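Local coordinates for protein ornithine aminotransferase (PDB 3LG0) that probably transfers the delta-amino group of ornithine to 2-oxoglutarate with the help of pyridoxal 5'-phosphate, giving glutamate semialdehyde and glutamate, at residues G37-V40 with R46-Y49; K331-D336 with I402-V407; H62-I67 with L307-N312. All blocks are in the same frame, centred on the assembly; numbering follows the deposited sequence.

Contact 1 of 3, residues G37-V40 with R46-Y49; sequences GVFV and RRYY
Phe39 and Arg47 meet because of two torsions on the arginine: CG stands anti to the backbone N (chi1 177°), and the otherwise extended chain bends at chi3 (81°), which lays the guanidinium flat over the phenyl ring. The two planes are almost parallel, 3° apart, with Arg47 CZ 3.9 Å from the Phe39 ring centroid, a stacked cation-pi pair. Arg47 CD adds a CH-pi contact over the same face. Val38 CG1 lies over the opposite face, so the phenyl ring is sandwiched between an aliphatic branch and a cation. Phe39 also meets Tyr49: Phe39 CE1 sits 3.2 Å from Tyr49 CE2, above the middle of the tyrosine ring, with the two rings oblique to one another. Tyr49 OH bonds to Glu398 on helix 393-412, and Gln395 of that helix touches Val38, Phe39 and Tyr49. Val40 and Tyr48 point to the other side of the sheet, where Val40 CG2 packs on Tyr48 CB and both side chains reach Ile374 of strand 373-378. Their backbones form a hydrogen-bonded antiparallel pair: Val40 N gives to Tyr48 O at 3.0 Å, and Tyr48 N returns a bond to Val40 O at 2.8 Å. Phe39 and Tyr49 form the adjoining non-hydrogen-bonded pair, beside which Phe39 CA makes a CA-H...O contact with Tyr48 O. Tyr48 OH hydrogen-bonds to Asp42 at the end of strand 39-42. The whole is a two-stranded antiparallel beta hairpin, strands 39-42 and 47-50, built into a seven-stranded mixed sheet of this class-III aminotransferase.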
ATOM      1  N   GLY A  37      13.831  18.332   8.333  1.00 34.32           N
ATOM      2  CA  GLY A  37      14.509  17.740   9.474  1.00 23.55           C
ATOM      3  C   GLY A  37      13.528  17.476  10.599  1.00 32.85           C
ATOM      4  O   GLY A  37      12.545  16.739  10.430  1.00 33.23           O
ATOM      5  N   VAL A  38      13.764  18.097  11.744  1.00 27.54           N
ATOM      6  CA  VAL A  38      12.997  17.762  12.931  1.00 25.07           C
ATOM      7  C   VAL A  38      11.763  18.660  13.074  1.00 28.48           C
ATOM      8  O   VAL A  38      10.943  18.501  13.989  1.00 36.52           O
ATOM      9  CB  VAL A  38      13.910  17.810  14.174  1.00 33.73           C
ATOM     10  CG1 VAL A  38      14.184  19.255  14.567  1.00 31.35           C
ATOM     11  CG2 VAL A  38      13.290  17.035  15.322  1.00 52.45           C
ATOM     12  N   PHE A  39      11.615  19.591  12.144  1.00 27.57           N
ATOM     13  CA  PHE A  39      10.557  20.590  12.233  1.00 33.12           C
ATOM     14  C   PHE A  39       9.476  20.493  11.159  1.00 33.40           C
ATOM     15  O   PHE A  39       9.744  20.114  10.024  1.00 28.89           O
ATOM     16  CB  PHE A  39      11.151  21.998  12.160  1.00 41.46           C
ATOM     17  CG  PHE A  39      11.968  22.374  13.351  1.00 42.39           C
ATOM     18  CD1 PHE A  39      11.400  22.402  14.611  1.00 35.65           C
ATOM     19  CD2 PHE A  39      13.302  22.716  13.208  1.00 36.96           C
ATOM     20  CE1 PHE A  39      12.153  22.754  15.713  1.00 40.47           C
ATOM     21  CE2 PHE A  39      14.061  23.070  14.306  1.00 39.76           C
ATOM     22  CZ  PHE A  39      13.484  23.084  15.561  1.00 43.58           C
ATOM     23  N   VAL A  40       8.259  20.875  11.541  1.00 27.62           N
ATOM     24  CA  VAL A  40       7.168  21.067  10.597  1.00 34.46           C
ATOM     25  C   VAL A  40       6.598  22.476  10.783  1.00 33.00           C
ATOM     26  O   VAL A  40       6.816  23.108  11.821  1.00 29.17           O
ATOM     27  CB  VAL A  40       6.058  20.018  10.793  1.00 25.89           C
ATOM     28  CG1 VAL A  40       6.558  18.651  10.348  1.00 26.05           C
ATOM     29  CG2 VAL A  40       5.615  19.984  12.234  1.00 25.93           C
ATOM     30  N   ARG A  46       3.636  28.948  11.900  1.00 34.79           N
ATOM     31  CA  ARG A  46       4.158  28.495  13.191  1.00 32.56           C
ATOM     32  C   ARG A  46       4.981  27.210  12.989  1.00 44.50           C
ATOM     33  O   ARG A  46       4.662  26.369  12.134  1.00 33.98           O
ATOM     34  CB  ARG A  46       3.034  28.220  14.190  1.00 39.87           C
ATOM     35  CG  ARG A  46       2.012  29.328  14.346  1.00 48.04           C
ATOM     36  CD  ARG A  46       0.893  28.889  15.269  1.00 52.95           C
ATOM     37  NE  ARG A  46      -0.298  29.733  15.164  1.00 74.74           N
ATOM     38  CZ  ARG A  46      -1.404  29.408  14.493  1.00 81.05           C
ATOM     39  NH1 ARG A  46      -1.494  28.249  13.846  1.00 47.66           N
ATOM     40  NH2 ARG A  46      -2.427  30.250  14.470  1.00 87.82           N
ATOM     41  N   ARG A  47       6.040  27.063  13.777  1.00 34.80           N
ATOM     42  CA  ARG A  47       6.925  25.924  13.657  1.00 36.27           C
ATOM     43  C   ARG A  47       6.775  25.000  14.856  1.00 38.95           C
ATOM     44  O   ARG A  47       6.609  25.458  15.987  1.00 31.62           O
ATOM     45  CB  ARG A  47       8.369  26.393  13.549  1.00 41.11           C
ATOM     46  CG  ARG A  47       9.374  25.251  13.483  1.00 44.88           C
ATOM     47  CD  ARG A  47      10.806  25.767  13.504  1.00 42.00           C
ATOM     48  NE  ARG A  47      11.244  26.073  14.858  1.00 45.12           N
ATOM     49  CZ  ARG A  47      12.462  26.509  15.164  1.00 51.66           C
ATOM     50  NH1 ARG A  47      13.362  26.694  14.206  1.00 51.34           N
ATOM     51  NH2 ARG A  47      12.782  26.761  16.430  1.00 44.60           N
ATOM     52  N   TYR A  48       6.814  23.698  14.609  1.00 39.23           N
ATOM     53  CA  TYR A  48       6.691  22.723  15.691  1.00 32.24           C
ATOM     54  C   TYR A  48       7.751  21.634  15.574  1.00 31.08           C
ATOM     55  O   TYR A  48       8.174  21.258  14.475  1.00 31.84           O
ATOM     56  CB  TYR A  48       5.310  22.056  15.681  1.00 28.09           C
ATOM     57  CG  TYR A  48       4.118  22.978  15.560  1.00 31.72           C
ATOM     58  CD1 TYR A  48       3.740  23.501  14.324  1.00 35.92           C
ATOM     59  CD2 TYR A  48       3.346  23.299  16.668  1.00 33.67           C
ATOM     60  CE1 TYR A  48       2.638  24.334  14.202  1.00 31.84           C
ATOM     61  CE2 TYR A  48       2.246  24.135  16.555  1.00 29.38           C
ATOM     62  CZ  TYR A  48       1.897  24.645  15.320  1.00 33.09           C
ATOM     63  OH  TYR A  48       0.801  25.463  15.179  1.00 36.94           O
ATOM     64  N   TYR A  49       8.173  21.126  16.719  1.00 30.37           N
ATOM     65  CA  TYR A  49       8.951  19.910  16.743  1.00 31.38           C
ATOM     66  C   TYR A  49       8.000  18.760  16.437  1.00 33.66           C
ATOM     67  O   TYR A  49       6.947  18.622  17.080  1.00 32.14           O
ATOM     68  CB  TYR A  49       9.580  19.695  18.119  1.00 34.14           C
ATOM     69  CG  TYR A  49      10.837  20.501  18.387  1.00 49.28           C
ATOM     70  CD1 TYR A  49      10.804  21.637  19.195  1.00 39.72           C
ATOM     71  CD2 TYR A  49      12.063  20.109  17.849  1.00 45.92           C
ATOM     72  CE1 TYR A  49      11.964  22.372  19.446  1.00 39.65           C
ATOM     73  CE2 TYR A  49      13.224  20.832  18.097  1.00 39.83           C
ATOM     74  CZ  TYR A  49      13.168  21.962  18.893  1.00 45.76           C
ATOM     75  OH  TYR A  49      14.313  22.696  19.132  1.00 40.91           O
TER

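Contact 2 of 3, residues K331-D336 with I402-V407; sequences KEQLKD and IIVKTV
Leu334 reaches across to Val404 and Val407 in a helix-to-helix contact in which the C-terminal end of helix 315-333 leans on the flank of helix 393-412. One methyl of the leucine does the touching: Leu334 CD2 lies 4.0 Å from Val407 CB and about as far from both valine methyls, at the fork of the branch. The same methyl approaches Val404 one turn earlier, more loosely, with Leu334 CD2 4.3 Å from Val404 CG2. Gln333 completes the first shell, its side chain crossing that of Val404 at about a right angle on the exposed side of the contact. Leu334 is the first residue to leave helical backbone angles, and CG lies anti to its own carbonyl carbon (chi1 -63°), a setting that carries the methyl toward the valines. Farther out, Ile352 of strand 349-354 touches both Leu334 and Ile403, while Ser337 and Val339 in the following loop touch Val407. On helix 393-412, Ile403 packs on Phe326 and Leu330 of helix 315-333, and Thr406 OG1 hydrogen-bonds to Asn371. The turn of helix that carries the valines is closed by the backbone bond from Val407 N to Ile403 O, 3.0 Å long.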
ATOM      1  N   LYS A 331      12.752  11.379  33.120  1.00 42.22           N
ATOM      2  CA  LYS A 331      12.255  10.633  34.275  1.00 41.81           C
ATOM      3  C   LYS A 331      12.515  11.395  35.578  1.00 54.35           C
ATOM      4  O   LYS A 331      11.698  11.377  36.510  1.00 38.74           O
ATOM      5  CB  LYS A 331      12.938   9.275  34.341  1.00 48.87           C
ATOM      6  CG  LYS A 331      12.506   8.403  35.504  1.00 48.54           C
ATOM      7  CD  LYS A 331      12.994   6.980  35.285  1.00 66.44           C
ATOM      8  CE  LYS A 331      12.483   6.023  36.344  1.00 71.43           C
ATOM      9  NZ  LYS A 331      13.218   6.184  37.616  1.00 77.89           N
ATOM     10  N   GLU A 332      13.668  12.055  35.628  1.00 47.23           N
ATOM     11  CA  GLU A 332      14.060  12.856  36.771  1.00 50.85           C
ATOM     12  C   GLU A 332      13.188  14.098  36.945  1.00 54.30           C
ATOM     13  O   GLU A 332      12.656  14.338  38.035  1.00 50.00           O
ATOM     14  CB  GLU A 332      15.541  13.250  36.670  1.00 57.24           C
ATOM     15  CG  GLU A 332      16.442  12.518  37.650  1.00 65.14           C
ATOM     16  CD  GLU A 332      16.213  12.970  39.093  1.00 78.28           C
ATOM     17  OE1 GLU A 332      15.991  12.108  39.977  1.00 74.08           O
ATOM     18  OE2 GLU A 332      16.242  14.196  39.344  1.00 66.33           O
ATOM     19  N   GLN A 333      13.034  14.880  35.877  1.00 47.26           N
ATOM     20  CA  GLN A 333      12.316  16.150  35.975  1.00 38.76           C
ATOM     21  C   GLN A 333      10.822  15.990  36.186  1.00 45.85           C
ATOM     22  O   GLN A 333      10.139  16.957  36.496  1.00 53.18           O
ATOM     23  CB  GLN A 333      12.591  17.026  34.756  1.00 39.71           C
ATOM     24  CG  GLN A 333      14.063  17.385  34.598  1.00 46.80           C
ATOM     25  CD  GLN A 333      14.284  18.506  33.615  1.00 59.76           C
ATOM     26  OE1 GLN A 333      15.220  18.470  32.817  1.00 65.54           O
ATOM     27  NE2 GLN A 333      13.422  19.518  33.666  1.00 63.77           N
ATOM     28  N   LEU A 334      10.320  14.765  36.029  1.00 48.01           N
ATOM     29  CA  LEU A 334       8.890  14.506  36.139  1.00 45.17           C
ATOM     30  C   LEU A 334       8.582  13.597  37.311  1.00 35.97           C
ATOM     31  O   LEU A 334       7.451  13.149  37.473  1.00 37.03           O
ATOM     32  CB  LEU A 334       8.346  13.868  34.849  1.00 41.56           C
ATOM     33  CG  LEU A 334       8.421  14.686  33.553  1.00 43.87           C
ATOM     34  CD1 LEU A 334       7.995  13.832  32.372  1.00 34.18           C
ATOM     35  CD2 LEU A 334       7.586  15.966  33.627  1.00 31.36           C
ATOM     36  N   LYS A 335       9.593  13.319  38.124  1.00 44.28           N
ATOM     37  CA  LYS A 335       9.447  12.360  39.220  1.00 48.44           C
ATOM     38  C   LYS A 335       8.366  12.743  40.239  1.00 44.93           C
ATOM     39  O   LYS A 335       7.767  11.869  40.854  1.00 51.21           O
ATOM     40  CB  LYS A 335      10.795  12.127  39.922  1.00 49.60           C
ATOM     41  CG  LYS A 335      11.308  13.335  40.700  1.00 62.51           C
ATOM     42  CD  LYS A 335      12.692  13.084  41.287  1.00 62.61           C
ATOM     43  CE  LYS A 335      13.216  14.307  42.014  1.00 67.15           C
ATOM     44  NZ  LYS A 335      14.504  14.017  42.693  1.00 73.43           N
ATOM     45  N   ASP A 336       8.120  14.041  40.411  1.00 43.14           N
ATOM     46  CA  ASP A 336       7.141  14.526  41.387  1.00 52.46           C
ATOM     47  C   ASP A 336       5.751  14.820  40.796  1.00 55.49           C
ATOM     48  O   ASP A 336       4.830  15.194  41.516  1.00 52.22           O
ATOM     49  CB  ASP A 336       7.681  15.769  42.097  1.00 50.43           C
ATOM     50  CG  ASP A 336       8.958  15.490  42.875  1.00 64.08           C
ATOM     51  OD1 ASP A 336       9.010  14.471  43.602  1.00 60.42           O
ATOM     52  OD2 ASP A 336       9.908  16.292  42.758  1.00 57.39           O
ATOM     53  N   ILE A 402       9.826  21.865  27.021  1.00 38.53           N
ATOM     54  CA  ILE A 402       8.469  21.919  26.520  1.00 32.62           C
ATOM     55  C   ILE A 402       7.607  20.865  27.181  1.00 35.65           C
ATOM     56  O   ILE A 402       6.520  21.165  27.660  1.00 32.05           O
ATOM     57  CB  ILE A 402       8.439  21.779  24.992  1.00 34.59           C
ATOM     58  CG1 ILE A 402       9.075  23.010  24.344  1.00 34.20           C
ATOM     59  CG2 ILE A 402       7.014  21.580  24.495  1.00 34.48           C
ATOM     60  CD1 ILE A 402       9.207  22.929  22.832  1.00 32.08           C
ATOM     61  N   ILE A 403       8.096  19.628  27.207  1.00 37.84           N
ATOM     62  CA  ILE A 403       7.394  18.538  27.879  1.00 35.02           C
ATOM     63  C   ILE A 403       7.141  18.821  29.368  1.00 40.78           C
ATOM     64  O   ILE A 403       6.039  18.592  29.877  1.00 40.73           O
ATOM     65  CB  ILE A 403       8.159  17.209  27.736  1.00 33.25           C
ATOM     66  CG1 ILE A 403       8.267  16.825  26.261  1.00 33.36           C
ATOM     67  CG2 ILE A 403       7.471  16.117  28.527  1.00 31.84           C
ATOM     68  CD1 ILE A 403       9.204  15.695  25.999  1.00 36.82           C
ATOM     69  N   VAL A 404       8.162  19.317  30.064  1.00 39.17           N
ATOM     70  CA  VAL A 404       8.036  19.612  31.486  1.00 40.92           C
ATOM     71  C   VAL A 404       6.992  20.711  31.747  1.00 39.09           C
ATOM     72  O   VAL A 404       6.114  20.571  32.605  1.00 35.99           O
ATOM     73  CB  VAL A 404       9.397  20.025  32.081  1.00 46.85           C
ATOM     74  CG1 VAL A 404       9.236  20.496  33.519  1.00 44.85           C
ATOM     75  CG2 VAL A 404      10.366  18.871  32.012  1.00 39.12           C
ATOM     76  N   LYS A 405       7.089  21.795  30.985  1.00 36.84           N
ATOM     77  CA  LYS A 405       6.148  22.913  31.082  1.00 34.32           C
ATOM     78  C   LYS A 405       4.702  22.477  30.825  1.00 44.15           C
ATOM     79  O   LYS A 405       3.776  22.988  31.462  1.00 41.08           O
ATOM     80  CB  LYS A 405       6.558  24.013  30.093  1.00 37.84           C
ATOM     81  CG  LYS A 405       5.596  25.186  29.992  1.00 40.86           C
ATOM     82  CD  LYS A 405       6.052  26.149  28.895  1.00 43.20           C
ATOM     83  CE  LYS A 405       5.047  27.264  28.680  1.00 48.06           C
ATOM     84  NZ  LYS A 405       5.382  28.027  27.449  1.00 62.53           N
ATOM     85  N   THR A 406       4.511  21.529  29.903  1.00 35.11           N
ATOM     86  CA  THR A 406       3.163  21.079  29.526  1.00 38.84           C
ATOM     87  C   THR A 406       2.571  20.179  30.603  1.00 31.73           C
ATOM     88  O   THR A 406       1.400  20.314  30.959  1.00 30.42           O
ATOM     89  CB  THR A 406       3.133  20.338  28.156  1.00 35.26           C
ATOM     90  OG1 THR A 406       3.635  21.193  27.123  1.00 34.36           O
ATOM     91  CG2 THR A 406       1.699  19.905  27.782  1.00 27.16           C
ATOM     92  N   VAL A 407       3.382  19.264  31.122  1.00 29.35           N
ATOM     93  CA  VAL A 407       2.950  18.431  32.237  1.00 33.25           C
ATOM     94  C   VAL A 407       2.669  19.306  33.456  1.00 31.99           C
ATOM     95  O   VAL A 407       1.665  19.122  34.139  1.00 34.83           O
ATOM     96  CB  VAL A 407       3.998  17.373  32.603  1.00 41.10           C
ATOM     97  CG1 VAL A 407       3.536  16.582  33.819  1.00 29.35           C
ATOM     98  CG2 VAL A 407       4.244  16.436  31.422  1.00 42.66           C
TER

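Contact 3 of 3, residues H62-I67 with L307-N312; sequences HCHPDI and LKVLIN
Val309 of helix 297-312 presses its two methyls against the start of helix 65-77, a helix packed by its N-terminus on the flank of another, with His64 as N-cap. The tight part is the buried imidazole. Val309 CG1 lies over one face of the ring, offset toward the rim, in a CH-pi contact 3.6 Å from the His64 ring centroid; its nearest ring atom is His64 NE2, 3.3 Å away. Val309 CG1 is anti to its backbone N (chi1 161°); CG2, the other branch, lies beside the imidazole too but mainly meets the first helical turn: Val309 CG2 is 3.5 Å from Asp66 CB and less closely packed on Ile67 CG1, 4.2 Å off. The histidine is fixed through both nitrogens. ND1 accepts the capping bond from Asp66 N, which lies near the ring plane, and NE2 bonds to Glu313 just beyond helix 297-312. Ile67 also packs on Ile302 and Ala306 of helix 297-312, its side chain about 12 Å from that of Lys262, probably the lysine that carries pyridoxal phosphate, not attached in this structure. On the loose side Asp66 and Asn312, both exposed, have no direct bond to each other and are joined by a water. This water donates to Asp66 OD2 over 3.3 Å and accepts from Asn312 ND2 over 3.1 Å.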
ATOM      1  N   HIS A  62      12.339  15.115   7.998  1.00 27.16           N
ATOM      2  CA  HIS A  62      11.468  15.471   6.882  1.00 32.84           C
ATOM      3  C   HIS A  62      12.235  15.990   5.662  1.00 34.27           C
ATOM      4  O   HIS A  62      13.228  16.713   5.784  1.00 32.49           O
ATOM      5  CB  HIS A  62      10.445  16.531   7.298  1.00 21.31           C
ATOM      6  CG  HIS A  62       9.275  15.989   8.049  1.00 29.14           C
ATOM      7  ND1 HIS A  62       9.188  16.033   9.423  1.00 33.03           N
ATOM      8  CD2 HIS A  62       8.124  15.417   7.619  1.00 25.21           C
ATOM      9  CE1 HIS A  62       8.040  15.503   9.808  1.00 24.99           C
ATOM     10  NE2 HIS A  62       7.375  15.126   8.732  1.00 28.49           N
ATOM     11  N   CYS A  63      11.742  15.619   4.489  1.00 32.98           N
ATOM     12  CA  CYS A  63      12.242  16.124   3.211  1.00 34.02           C
ATOM     13  C   CYS A  63      13.763  16.074   3.059  1.00 37.21           C
ATOM     14  O   CYS A  63      14.383  17.052   2.661  1.00 38.87           O
ATOM     15  CB  CYS A  63      11.743  17.546   2.962  1.00 34.35           C
ATOM     16  SG  CYS A  63       9.928  17.689   2.759  1.00 35.63           S
ATOM     17  N   HIS A  64      14.357  14.927   3.357  1.00 33.33           N
ATOM     18  CA  HIS A  64      15.783  14.784   3.220  1.00 32.27           C
ATOM     19  C   HIS A  64      16.195  14.897   1.762  1.00 41.07           C
ATOM     20  O   HIS A  64      15.717  14.141   0.915  1.00 39.63           O
ATOM     21  CB  HIS A  64      16.256  13.463   3.797  1.00 28.62           C
ATOM     22  CG  HIS A  64      17.725  13.426   4.049  1.00 40.34           C
ATOM     23  ND1 HIS A  64      18.649  13.493   3.031  1.00 44.25           N
ATOM     24  CD2 HIS A  64      18.432  13.363   5.201  1.00 41.45           C
ATOM     25  CE1 HIS A  64      19.866  13.456   3.545  1.00 46.98           C
ATOM     26  NE2 HIS A  64      19.761  13.376   4.859  1.00 37.36           N
ATOM     27  N   PRO A  65      17.108  15.838   1.464  1.00 43.66           N
ATOM     28  CA  PRO A  65      17.463  16.151   0.072  1.00 39.92           C
ATOM     29  C   PRO A  65      18.135  14.994  -0.674  1.00 29.47           C
ATOM     30  O   PRO A  65      17.949  14.891  -1.879  1.00 34.11           O
ATOM     31  CB  PRO A  65      18.434  17.340   0.209  1.00 41.18           C
ATOM     32  CG  PRO A  65      18.238  17.863   1.600  1.00 45.94           C
ATOM     33  CD  PRO A  65      17.848  16.673   2.425  1.00 37.50           C
ATOM     34  N   ASP A  66      18.904  14.154   0.012  1.00 27.93           N
ATOM     35  CA  ASP A  66      19.533  13.010  -0.648  1.00 34.78           C
ATOM     36  C   ASP A  66      18.465  12.026  -1.128  1.00 40.28           C
ATOM     37  O   ASP A  66      18.496  11.565  -2.270  1.00 36.25           O
ATOM     38  CB  ASP A  66      20.525  12.301   0.281  1.00 32.98           C
ATOM     39  CG  ASP A  66      21.806  13.084   0.471  1.00 49.37           C
ATOM     40  OD1 ASP A  66      21.923  14.186  -0.104  1.00 56.34           O
ATOM     41  OD2 ASP A  66      22.693  12.604   1.202  1.00 54.55           O
ATOM     42  N   ILE A  67      17.505  11.717  -0.261  1.00 32.60           N
ATOM     43  CA  ILE A  67      16.421  10.821  -0.644  1.00 30.59           C
ATOM     44  C   ILE A  67      15.627  11.415  -1.817  1.00 34.41           C
ATOM     45  O   ILE A  67      15.362  10.733  -2.814  1.00 29.10           O
ATOM     46  CB  ILE A  67      15.519  10.505   0.549  1.00 32.06           C
ATOM     47  CG1 ILE A  67      16.371   9.935   1.691  1.00 32.31           C
ATOM     48  CG2 ILE A  67      14.445   9.515   0.159  1.00 30.81           C
ATOM     49  CD1 ILE A  67      15.619   9.755   2.982  1.00 34.60           C
ATOM     50  N   LEU A 307      18.393   4.210   3.303  1.00 29.89           N
ATOM     51  CA  LEU A 307      19.196   3.482   4.277  1.00 33.38           C
ATOM     52  C   LEU A 307      20.644   3.991   4.246  1.00 41.81           C
ATOM     53  O   LEU A 307      21.310   4.069   5.280  1.00 36.14           O
ATOM     54  CB  LEU A 307      19.122   1.961   4.045  1.00 31.79           C
ATOM     55  CG  LEU A 307      17.800   1.254   4.393  1.00 37.57           C
ATOM     56  CD1 LEU A 307      18.025  -0.208   4.724  1.00 43.58           C
ATOM     57  CD2 LEU A 307      17.137   1.933   5.570  1.00 41.29           C
ATOM     58  N   LYS A 308      21.130   4.341   3.057  1.00 34.26           N
ATOM     59  CA  LYS A 308      22.439   4.962   2.951  1.00 43.84           C
ATOM     60  C   LYS A 308      22.508   6.241   3.785  1.00 44.13           C
ATOM     61  O   LYS A 308      23.484   6.476   4.490  1.00 37.59           O
ATOM     62  CB  LYS A 308      22.790   5.279   1.493  1.00 40.84           C
ATOM     63  CG  LYS A 308      23.373   4.111   0.705  1.00 30.98           C
ATOM     64  CD  LYS A 308      23.729   4.573  -0.688  1.00 38.77           C
ATOM     65  CE  LYS A 308      23.794   3.422  -1.695  1.00 53.86           C
ATOM     66  NZ  LYS A 308      24.759   2.349  -1.313  1.00 48.76           N
ATOM     67  N   VAL A 309      21.475   7.072   3.691  1.00 39.60           N
ATOM     68  CA  VAL A 309      21.416   8.292   4.488  1.00 37.13           C
ATOM     69  C   VAL A 309      21.425   7.971   5.986  1.00 43.55           C
ATOM     70  O   VAL A 309      22.159   8.576   6.759  1.00 45.67           O
ATOM     71  CB  VAL A 309      20.183   9.147   4.114  1.00 37.52           C
ATOM     72  CG1 VAL A 309      19.854  10.143   5.204  1.00 36.61           C
ATOM     73  CG2 VAL A 309      20.422   9.855   2.796  1.00 37.46           C
ATOM     74  N   LEU A 310      20.614   7.012   6.397  1.00 33.93           N
ATOM     75  CA  LEU A 310      20.554   6.653   7.801  1.00 36.42           C
ATOM     76  C   LEU A 310      21.937   6.266   8.330  1.00 49.44           C
ATOM     77  O   LEU A 310      22.316   6.605   9.463  1.00 35.82           O
ATOM     78  CB  LEU A 310      19.588   5.493   7.991  1.00 31.18           C
ATOM     79  CG  LEU A 310      19.187   5.195   9.428  1.00 44.62           C
ATOM     80  CD1 LEU A 310      17.995   6.063   9.791  1.00 34.88           C
ATOM     81  CD2 LEU A 310      18.840   3.717   9.578  1.00 48.84           C
ATOM     82  N   ILE A 311      22.680   5.548   7.494  1.00 46.84           N
ATOM     83  CA  ILE A 311      23.964   4.975   7.875  1.00 44.45           C
ATOM     84  C   ILE A 311      25.106   5.991   7.755  1.00 44.51           C
ATOM     85  O   ILE A 311      25.869   6.165   8.693  1.00 41.64           O
ATOM     86  CB  ILE A 311      24.250   3.678   7.067  1.00 45.59           C
ATOM     87  CG1 ILE A 311      23.373   2.542   7.607  1.00 49.71           C
ATOM     88  CG2 ILE A 311      25.722   3.302   7.138  1.00 40.90           C
ATOM     89  CD1 ILE A 311      23.328   1.300   6.731  1.00 44.78           C
ATOM     90  N   ASN A 312      25.198   6.667   6.611  1.00 42.50           N
ATOM     91  CA  ASN A 312      26.224   7.679   6.381  1.00 42.23           C
ATOM     92  C   ASN A 312      26.187   8.807   7.397  1.00 54.25           C
ATOM     93  O   ASN A 312      27.216   9.403   7.702  1.00 60.55           O
ATOM     94  CB  ASN A 312      26.097   8.283   4.980  1.00 42.60           C
ATOM     95  CG  ASN A 312      26.531   7.334   3.887  1.00 50.95           C
ATOM     96  OD1 ASN A 312      27.120   6.291   4.153  1.00 55.95           O
ATOM     97  ND2 ASN A 312      26.240   7.696   2.640  1.00 63.63           N
TER
HETATM   98  O   HOH W   1      24.513   9.861   1.197  1.00 47.96           O

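Overall arrangement
Contacts 1 and 2 share helix 393-412: it carries one half of contact 2, and farther back along it Gln395 and Glu398 meet the hairpin of contact 1, while Ile402 touches Tyr49. Contact 3 adjoins contact 1 through His62, whose backbone N probably bonds to Gly37 O, and extends to the second subunit, which packs on His62 and Cys63. Contacts 2 and 3 do not touch, although their helices 297-312 and 315-333 are consecutive. Contact 3 is mainly buried; contacts 1 and 2 are partly buried, farther from the chain centre. Paired backbones and a guanidinium stacked on a phenyl ring mark contact 1, methyl packing contact 2, and a capping imidazole contact 3.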